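VirX1 (Cyanophage Syn10, PDB 6QGM) iodinates diverse substrates, as a viral halogenase of the tryptophan halogenase family, probably with the flavin dependence usual in that family. Local coordinates at residues B[52-56]-B[363-367]; B[263-268]-B[285-290]; B[347-351]-B[392-396]. The contacts are given in a common frame with arbitrary orientation. Numbering follows the deposited sequence.

Interaction 1: residues B[52-56]-B[363-367]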
# COMPACT_ATOMS: atom_id res chain seq x y z
N HIS B 52 -20.18 -16.56 -5.40
CA HIS B 52 -20.36 -15.47 -6.40
C HIS B 52 -21.61 -15.74 -7.25
O HIS B 52 -22.35 -14.79 -7.57
CB HIS B 52 -19.10 -15.37 -7.32
CG HIS B 52 -18.03 -14.38 -6.95
ND1 HIS B 52 -17.13 -14.58 -5.90
CD2 HIS B 52 -17.68 -13.20 -7.52
CE1 HIS B 52 -16.31 -13.55 -5.82
NE2 HIS B 52 -16.63 -12.68 -6.80
N PHE B 53 -21.82 -17.01 -7.63
CA PHE B 53 -22.93 -17.49 -8.51
C PHE B 53 -24.29 -17.13 -7.92
O PHE B 53 -25.23 -16.90 -8.70
CB PHE B 53 -22.81 -19.00 -8.69
CG PHE B 53 -23.67 -19.59 -9.79
CD1 PHE B 53 -23.48 -19.23 -11.11
CD2 PHE B 53 -24.64 -20.53 -9.50
CE1 PHE B 53 -24.25 -19.80 -12.12
CE2 PHE B 53 -25.41 -21.08 -10.51
CZ PHE B 53 -25.22 -20.72 -11.81
N ASN B 54 -24.39 -17.10 -6.58
CA ASN B 54 -25.65 -16.77 -5.86
C ASN B 54 -26.07 -15.34 -6.24
O ASN B 54 -27.29 -15.12 -6.46
CB ASN B 54 -25.53 -17.02 -4.36
CG ASN B 54 -25.46 -18.47 -3.96
OD1 ASN B 54 -26.49 -19.16 -3.96
ND2 ASN B 54 -24.28 -18.94 -3.60
N LYS B 55 -25.12 -14.40 -6.33
CA LYS B 55 -25.39 -12.99 -6.71
C LYS B 55 -26.03 -12.96 -8.11
O LYS B 55 -27.01 -12.21 -8.29
CB LYS B 55 -24.10 -12.16 -6.74
CG LYS B 55 -24.24 -10.67 -6.99
CD LYS B 55 -23.04 -10.09 -7.70
CE LYS B 55 -23.04 -8.58 -7.57
NZ LYS B 55 -21.66 -8.04 -7.69
N PHE B 56 -25.47 -13.72 -9.05
CA PHE B 56 -25.98 -13.84 -10.44
C PHE B 56 -27.43 -14.34 -10.37
O PHE B 56 -28.33 -13.69 -10.94
CB PHE B 56 -25.07 -14.74 -11.29
CG PHE B 56 -25.51 -14.87 -12.72
CD1 PHE B 56 -25.13 -13.93 -13.67
CD2 PHE B 56 -26.33 -15.92 -13.13
CE1 PHE B 56 -25.58 -14.02 -14.97
CE2 PHE B 56 -26.75 -16.03 -14.44
CZ PHE B 56 -26.38 -15.08 -15.36
N HIS B 363 -19.41 -14.66 -15.01
CA HIS B 363 -20.44 -13.84 -14.29
C HIS B 363 -19.83 -12.52 -13.82
O HIS B 363 -20.58 -11.53 -13.80
CB HIS B 363 -21.19 -14.57 -13.16
CG HIS B 363 -20.35 -15.36 -12.21
ND1 HIS B 363 -20.65 -16.66 -11.87
CD2 HIS B 363 -19.19 -15.07 -11.58
CE1 HIS B 363 -19.73 -17.13 -11.05
NE2 HIS B 363 -18.82 -16.17 -10.86
N GLU B 364 -18.53 -12.48 -13.49
CA GLU B 364 -17.81 -11.24 -13.12
C GLU B 364 -17.87 -10.27 -14.30
O GLU B 364 -18.33 -9.13 -14.11
CB GLU B 364 -16.38 -11.56 -12.70
CG GLU B 364 -15.47 -10.35 -12.58
CD GLU B 364 -15.69 -9.45 -11.37
OE1 GLU B 364 -16.53 -9.79 -10.47
OE2 GLU B 364 -15.01 -8.42 -11.32
N ASN B 365 -17.45 -10.70 -15.48
CA ASN B 365 -17.45 -9.84 -16.70
C ASN B 365 -18.88 -9.44 -17.05
O ASN B 365 -19.07 -8.29 -17.48
CB ASN B 365 -16.70 -10.48 -17.86
CG ASN B 365 -15.19 -10.36 -17.69
OD1 ASN B 365 -14.73 -9.98 -16.61
ND2 ASN B 365 -14.43 -10.67 -18.72
N ILE B 366 -19.86 -10.33 -16.87
CA ILE B 366 -21.29 -10.03 -17.18
C ILE B 366 -21.76 -8.91 -16.24
O ILE B 366 -22.31 -7.92 -16.75
CB ILE B 366 -22.18 -11.28 -17.09
CG1 ILE B 366 -21.87 -12.28 -18.21
CG2 ILE B 366 -23.65 -10.88 -17.09
CD1 ILE B 366 -22.53 -13.62 -18.07
N GLU B 367 -21.53 -9.06 -14.93
CA GLU B 367 -21.97 -8.08 -13.90
C GLU B 367 -21.26 -6.74 -14.11
O GLU B 367 -21.95 -5.71 -13.99
CB GLU B 367 -21.86 -8.66 -12.49
CG GLU B 367 -20.48 -8.91 -11.95
CD GLU B 367 -20.45 -9.75 -10.67
OE1 GLU B 367 -21.40 -10.56 -10.44
OE2 GLU B 367 -19.45 -9.61 -9.89

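Interaction 2: residues B[263-268]-B[285-290]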
# COMPACT_ATOMS: atom_id res chain seq x y z
N ARG B 263 -26.25 -44.02 -5.77
CA ARG B 263 -26.57 -42.60 -6.04
C ARG B 263 -26.79 -41.81 -4.75
O ARG B 263 -26.27 -40.69 -4.65
CB ARG B 263 -27.80 -42.55 -6.94
CG ARG B 263 -28.22 -41.15 -7.35
CD ARG B 263 -29.59 -41.29 -7.94
NE ARG B 263 -30.03 -40.06 -8.54
CZ ARG B 263 -31.29 -39.66 -8.64
NH1 ARG B 263 -32.26 -40.42 -8.18
NH2 ARG B 263 -31.57 -38.51 -9.22
N GLU B 264 -27.58 -42.34 -3.82
CA GLU B 264 -27.90 -41.68 -2.52
C GLU B 264 -26.58 -41.44 -1.78
O GLU B 264 -26.37 -40.29 -1.41
CB GLU B 264 -28.86 -42.55 -1.70
CG GLU B 264 -30.25 -42.63 -2.31
CD GLU B 264 -31.31 -43.31 -1.44
OE1 GLU B 264 -31.16 -43.27 -0.20
OE2 GLU B 264 -32.27 -43.89 -2.00
N GLU B 265 -25.72 -42.46 -1.64
CA GLU B 265 -24.44 -42.39 -0.89
C GLU B 265 -23.42 -41.48 -1.59
O GLU B 265 -22.66 -40.79 -0.90
CB GLU B 265 -23.80 -43.78 -0.72
CG GLU B 265 -24.41 -44.63 0.38
CD GLU B 265 -23.51 -45.79 0.85
OE1 GLU B 265 -22.26 -45.66 0.78
OE2 GLU B 265 -24.03 -46.81 1.35
N GLU B 266 -23.42 -41.46 -2.93
CA GLU B 266 -22.31 -40.91 -3.77
C GLU B 266 -22.54 -39.44 -4.12
O GLU B 266 -21.55 -38.75 -4.35
CB GLU B 266 -22.20 -41.68 -5.08
CG GLU B 266 -21.51 -43.02 -4.98
CD GLU B 266 -21.07 -43.51 -6.35
OE1 GLU B 266 -20.06 -42.95 -6.88
OE2 GLU B 266 -21.77 -44.39 -6.90
N MET B 267 -23.80 -39.00 -4.21
CA MET B 267 -24.17 -37.63 -4.65
C MET B 267 -23.79 -36.64 -3.56
O MET B 267 -24.68 -36.19 -2.81
CB MET B 267 -25.66 -37.53 -4.97
CG MET B 267 -26.02 -36.26 -5.68
SD MET B 267 -27.79 -36.13 -5.89
CE MET B 267 -28.13 -37.68 -6.72
N HIS B 268 -22.51 -36.29 -3.49
CA HIS B 268 -21.92 -35.50 -2.39
C HIS B 268 -22.27 -34.01 -2.53
O HIS B 268 -22.27 -33.47 -3.65
CB HIS B 268 -20.42 -35.77 -2.27
CG HIS B 268 -20.15 -37.13 -1.73
ND1 HIS B 268 -18.97 -37.78 -1.93
CD2 HIS B 268 -20.92 -37.99 -1.02
CE1 HIS B 268 -19.01 -38.97 -1.37
NE2 HIS B 268 -20.20 -39.11 -0.80
N PRO B 285 -20.73 -34.22 -8.57
CA PRO B 285 -22.00 -34.95 -8.53
C PRO B 285 -23.13 -34.10 -9.12
O PRO B 285 -23.31 -32.98 -8.68
CB PRO B 285 -22.27 -35.21 -7.04
CG PRO B 285 -20.96 -34.88 -6.35
CD PRO B 285 -20.27 -33.85 -7.23
N LEU B 286 -23.84 -34.65 -10.10
CA LEU B 286 -25.11 -34.09 -10.63
C LEU B 286 -26.24 -35.05 -10.29
O LEU B 286 -25.99 -36.09 -9.66
CB LEU B 286 -24.97 -33.88 -12.14
CG LEU B 286 -23.91 -32.88 -12.57
CD1 LEU B 286 -23.89 -32.75 -14.07
CD2 LEU B 286 -24.14 -31.53 -11.92
N TRP B 287 -27.46 -34.69 -10.67
CA TRP B 287 -28.68 -35.44 -10.28
C TRP B 287 -28.59 -36.85 -10.87
O TRP B 287 -28.89 -37.79 -10.13
CB TRP B 287 -29.93 -34.67 -10.72
CG TRP B 287 -31.23 -35.20 -10.21
CD1 TRP B 287 -32.30 -35.58 -10.95
CD2 TRP B 287 -31.60 -35.42 -8.84
NE1 TRP B 287 -33.32 -36.02 -10.14
CE2 TRP B 287 -32.92 -35.92 -8.83
CE3 TRP B 287 -30.95 -35.23 -7.61
CZ2 TRP B 287 -33.59 -36.25 -7.66
CZ3 TRP B 287 -31.62 -35.56 -6.45
CH2 TRP B 287 -32.93 -36.05 -6.47
N ASN B 288 -28.11 -36.99 -12.11
CA ASN B 288 -28.21 -38.22 -12.94
C ASN B 288 -26.86 -38.91 -13.14
O ASN B 288 -26.85 -40.04 -13.68
CB ASN B 288 -28.86 -37.94 -14.30
CG ASN B 288 -28.17 -36.87 -15.12
OD1 ASN B 288 -27.31 -36.14 -14.64
ND2 ASN B 288 -28.57 -36.75 -16.37
N ARG B 289 -25.74 -38.29 -12.73
CA ARG B 289 -24.38 -38.81 -13.04
C ARG B 289 -23.31 -38.07 -12.23
O ARG B 289 -23.66 -37.02 -11.62
CB ARG B 289 -24.08 -38.61 -14.53
CG ARG B 289 -23.89 -37.15 -14.92
CD ARG B 289 -24.41 -36.88 -16.32
NE ARG B 289 -23.94 -35.62 -16.88
CZ ARG B 289 -24.65 -34.50 -16.98
NH1 ARG B 289 -25.90 -34.44 -16.52
NH2 ARG B 289 -24.10 -33.44 -17.54
N ILE B 290 -22.07 -38.58 -12.26
CA ILE B 290 -20.85 -37.86 -11.78
C ILE B 290 -20.09 -37.36 -13.00
O ILE B 290 -19.81 -38.18 -13.89
CB ILE B 290 -19.97 -38.79 -10.92
CG1 ILE B 290 -20.74 -39.41 -9.75
CG2 ILE B 290 -18.71 -38.07 -10.45
CD1 ILE B 290 -20.03 -40.59 -9.13

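Interaction 3: residues B[347-351]-B[392-396]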
# COMPACT_ATOMS: atom_id res chain seq x y z
N SER B 347 -13.11 -17.36 -23.78
CA SER B 347 -12.59 -16.46 -24.85
C SER B 347 -11.64 -15.42 -24.24
O SER B 347 -10.72 -14.98 -24.95
CB SER B 347 -13.72 -15.79 -25.59
OG SER B 347 -14.52 -15.06 -24.70
N TYR B 348 -11.87 -15.02 -22.98
CA TYR B 348 -11.01 -14.05 -22.25
C TYR B 348 -9.95 -14.78 -21.43
O TYR B 348 -8.74 -14.51 -21.63
CB TYR B 348 -11.80 -13.10 -21.35
CG TYR B 348 -10.92 -12.39 -20.36
CD1 TYR B 348 -9.96 -11.48 -20.78
CD2 TYR B 348 -10.99 -12.65 -19.01
CE1 TYR B 348 -9.12 -10.84 -19.89
CE2 TYR B 348 -10.15 -12.03 -18.09
CZ TYR B 348 -9.21 -11.12 -18.53
OH TYR B 348 -8.40 -10.50 -17.62
N GLY B 349 -10.38 -15.65 -20.51
CA GLY B 349 -9.47 -16.25 -19.50
C GLY B 349 -10.02 -17.54 -18.93
O GLY B 349 -11.23 -17.84 -19.10
N PHE B 350 -9.15 -18.30 -18.27
CA PHE B 350 -9.47 -19.61 -17.65
C PHE B 350 -8.39 -19.92 -16.61
O PHE B 350 -7.20 -19.80 -16.92
CB PHE B 350 -9.60 -20.67 -18.76
CG PHE B 350 -9.73 -22.08 -18.26
CD1 PHE B 350 -8.60 -22.82 -17.94
CD2 PHE B 350 -10.97 -22.68 -18.11
CE1 PHE B 350 -8.72 -24.13 -17.49
CE2 PHE B 350 -11.08 -23.98 -17.65
CZ PHE B 350 -9.96 -24.71 -17.35
N ILE B 351 -8.81 -20.30 -15.41
CA ILE B 351 -7.97 -21.00 -14.39
C ILE B 351 -8.51 -22.42 -14.27
O ILE B 351 -9.72 -22.58 -14.27
CB ILE B 351 -8.00 -20.26 -13.04
CG1 ILE B 351 -7.75 -18.77 -13.20
CG2 ILE B 351 -7.04 -20.89 -12.05
CD1 ILE B 351 -8.30 -17.93 -12.07
N CYS B 392 -10.98 -6.89 -14.07
CA CYS B 392 -11.20 -8.32 -14.36
C CYS B 392 -9.84 -9.02 -14.53
O CYS B 392 -9.75 -10.22 -14.22
CB CYS B 392 -12.16 -8.48 -15.53
SG CYS B 392 -11.35 -8.72 -17.12
N ASP B 393 -8.82 -8.27 -14.96
CA ASP B 393 -7.40 -8.69 -14.95
C ASP B 393 -6.93 -8.92 -13.51
O ASP B 393 -6.39 -10.00 -13.23
CB ASP B 393 -6.52 -7.65 -15.62
CG ASP B 393 -5.09 -8.11 -15.80
OD1 ASP B 393 -4.88 -8.96 -16.72
OD2 ASP B 393 -4.22 -7.65 -15.03
N HIS B 394 -7.12 -7.95 -12.61
CA HIS B 394 -6.73 -8.05 -11.18
C HIS B 394 -7.30 -9.34 -10.59
O HIS B 394 -6.56 -10.05 -9.87
CB HIS B 394 -7.22 -6.83 -10.36
CG HIS B 394 -6.47 -6.67 -9.08
ND1 HIS B 394 -6.69 -7.48 -7.98
CD2 HIS B 394 -5.47 -5.84 -8.73
CE1 HIS B 394 -5.87 -7.15 -7.02
NE2 HIS B 394 -5.10 -6.15 -7.45
N GLN B 395 -8.56 -9.64 -10.90
CA GLN B 395 -9.32 -10.75 -10.30
C GLN B 395 -8.70 -12.09 -10.72
O GLN B 395 -8.44 -12.93 -9.84
CB GLN B 395 -10.79 -10.68 -10.70
CG GLN B 395 -11.55 -11.93 -10.30
CD GLN B 395 -12.97 -11.63 -9.87
OE1 GLN B 395 -13.95 -12.01 -10.52
NE2 GLN B 395 -13.07 -10.94 -8.73
N ILE B 396 -8.48 -12.28 -12.02
CA ILE B 396 -7.97 -13.58 -12.55
C ILE B 396 -6.51 -13.77 -12.11
O ILE B 396 -6.11 -14.92 -11.90
CB ILE B 396 -8.19 -13.68 -14.07
CG1 ILE B 396 -8.19 -15.14 -14.51
CG2 ILE B 396 -7.19 -12.84 -14.83
CD1 ILE B 396 -8.69 -15.35 -15.91

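Interaction 1: residues B[52-56]-B[363-367]
The imidazole of His363 overlaps His52 of segment 52-56: the backbone carbon C of His52 lies over one ring face, and NE2 of His363 comes within 3.6 Å of CB of His52. In the ring plane, ND1 of His363 meets CD1 of Phe53 at 3.9 Å, so Phe53 borders an edge of the imidazole. Phe56 approaches CB of His363 through CD1 (4.0 Å), and its CE1 meets CG2 of Ile366 (4.3 Å), placing Ile366 at the edge of the phenyl ring. Met18, on helix 14-26 of what is probably the Rossmann-type, flavin-binding part of the fold, touches both Phe56 and Ile366. The local axes pass 10.6 Å apart at 41°, a separation bridged by side chains; the nearest CA pair, Phe56 and His363, is 6.7 Å apart. CD of Lys55 lies 3.2 Å from OE1 of Glu367, so the aliphatic chain runs alongside the carboxylate. Lys55 also packs against Val482 of the second subunit. The contact is thus mixed: a polar imidazole among carbon atoms of His52, Phe53 and Phe56, one apolar Phe56-Ile366 pair, and, on the partly exposed side, a loose salt bridge from Lys55 NZ to Glu367 OE2 (3.5 Å), weak as a hydrogen bond.

Interaction 2: residues B[263-268]-B[285-290]
Pro285 ends the Trp-x-Trp-x-Ile-Pro signature of flavin-dependent halogenases and leads into the turn between antiparallel strands 279-285 and 290-296, against which helix 263-266 and its C-terminal exit are packed. Phi/psi of -62/-40° at Trp287 and -111/-8° at Asn288 give the turn type I geometry; separately, Leu286 N donates to Arg289 O (2.8 Å), the hairpin bond closing the two-residue loop. The CA-to-CB bond of Arg263 points sideways, but its side chain, trans from chi1 to chi3, brings the guanidinium to the turn: NE and NH2 both donate to Trp287 O, at 3.0 and 2.9 Å (147° and 148°). The same guanidinium covers the indole, with CZ of Arg263 4.2 Å from the six-membered-ring centroid of Trp287 and 13° off its normal, a cation-pi contact. Met267 adds an oblique Met-aromatic contact, its SD lying 3.7 Å from CE3 of Trp287. At the centre of an inverse gamma turn, Met267 brings its CG to 4.1 Å from CB of Pro285, and His268 O sits 3.3 Å from CG of Pro285. Glu266 OE1 touches CD1 of Ile290 at 3.3 Å, but its carboxylate is bound by the backbone NH of Glu261 and by Arg317. Tyr527 of helix 518-527 stacks on Trp287. One arginine thus serves carbonyl and indole, joining directional hydrogen bonds to cation-pi attraction beside apolar Met-Pro packing.

Interaction 3: residues B[347-351]-B[392-396]
Here the edge strand 349-350 of a three-stranded antiparallel sheet, which shortly precedes the Pro-Leu-Glu-Ser-Thr run familiar from tryptophan halogenases, packs against the long helix 382-408. No hydrogen bond joins the two segments. Apolar contact centres on Ile396, whose side chain faces the strand: its CG1 meets CD1 of Ile351 at 3.7 Å and its CD1 lies 4.2 Å from CE2 of Tyr348. The sulfur-aromatic contact is oblique, with SG of Cys392 4.0 Å from the ring centroid of Tyr348 and 34° off its normal. Among polar atoms, OH of Tyr348 lies 3.5 Å from N of Asp393 at an angle too poor for a hydrogen bond, while the Asp393 carboxylate is engaged by Lys332 in a salt bridge. The methyl CD1 of Ile396 packs on the Gly349 backbone, 3.8 Å from CA of Gly349, and an ideal CB on Gly349 would fall only 2.5 Å from CD1 of Ile396.

How the interactions relate
Interactions 1 and 3 are neighbours, their centres 14 Å apart, and helix 360-373 links them: His363, Ile366 and Glu367 turn to helix 52-59, whereas Glu364 and Asn365 meet helix 382-408, with Asn365 OD1 3.2 Å from Cys392 CB and Glu364 CG 3.1 Å from Gln395 OE1. Both centres lie about 12 Å from the chain centre. Interaction 3 is the more buried, with no hydrogen bond between its segments; interaction 1 is partly buried and includes an ion pair. Interaction 2, about 26 and 30 Å from the centres of the other two, touches neither; farther from the chain centre (about 20 Å) yet buried, it alone combines side-chain-to-backbone hydrogen bonds with cation-pi contact.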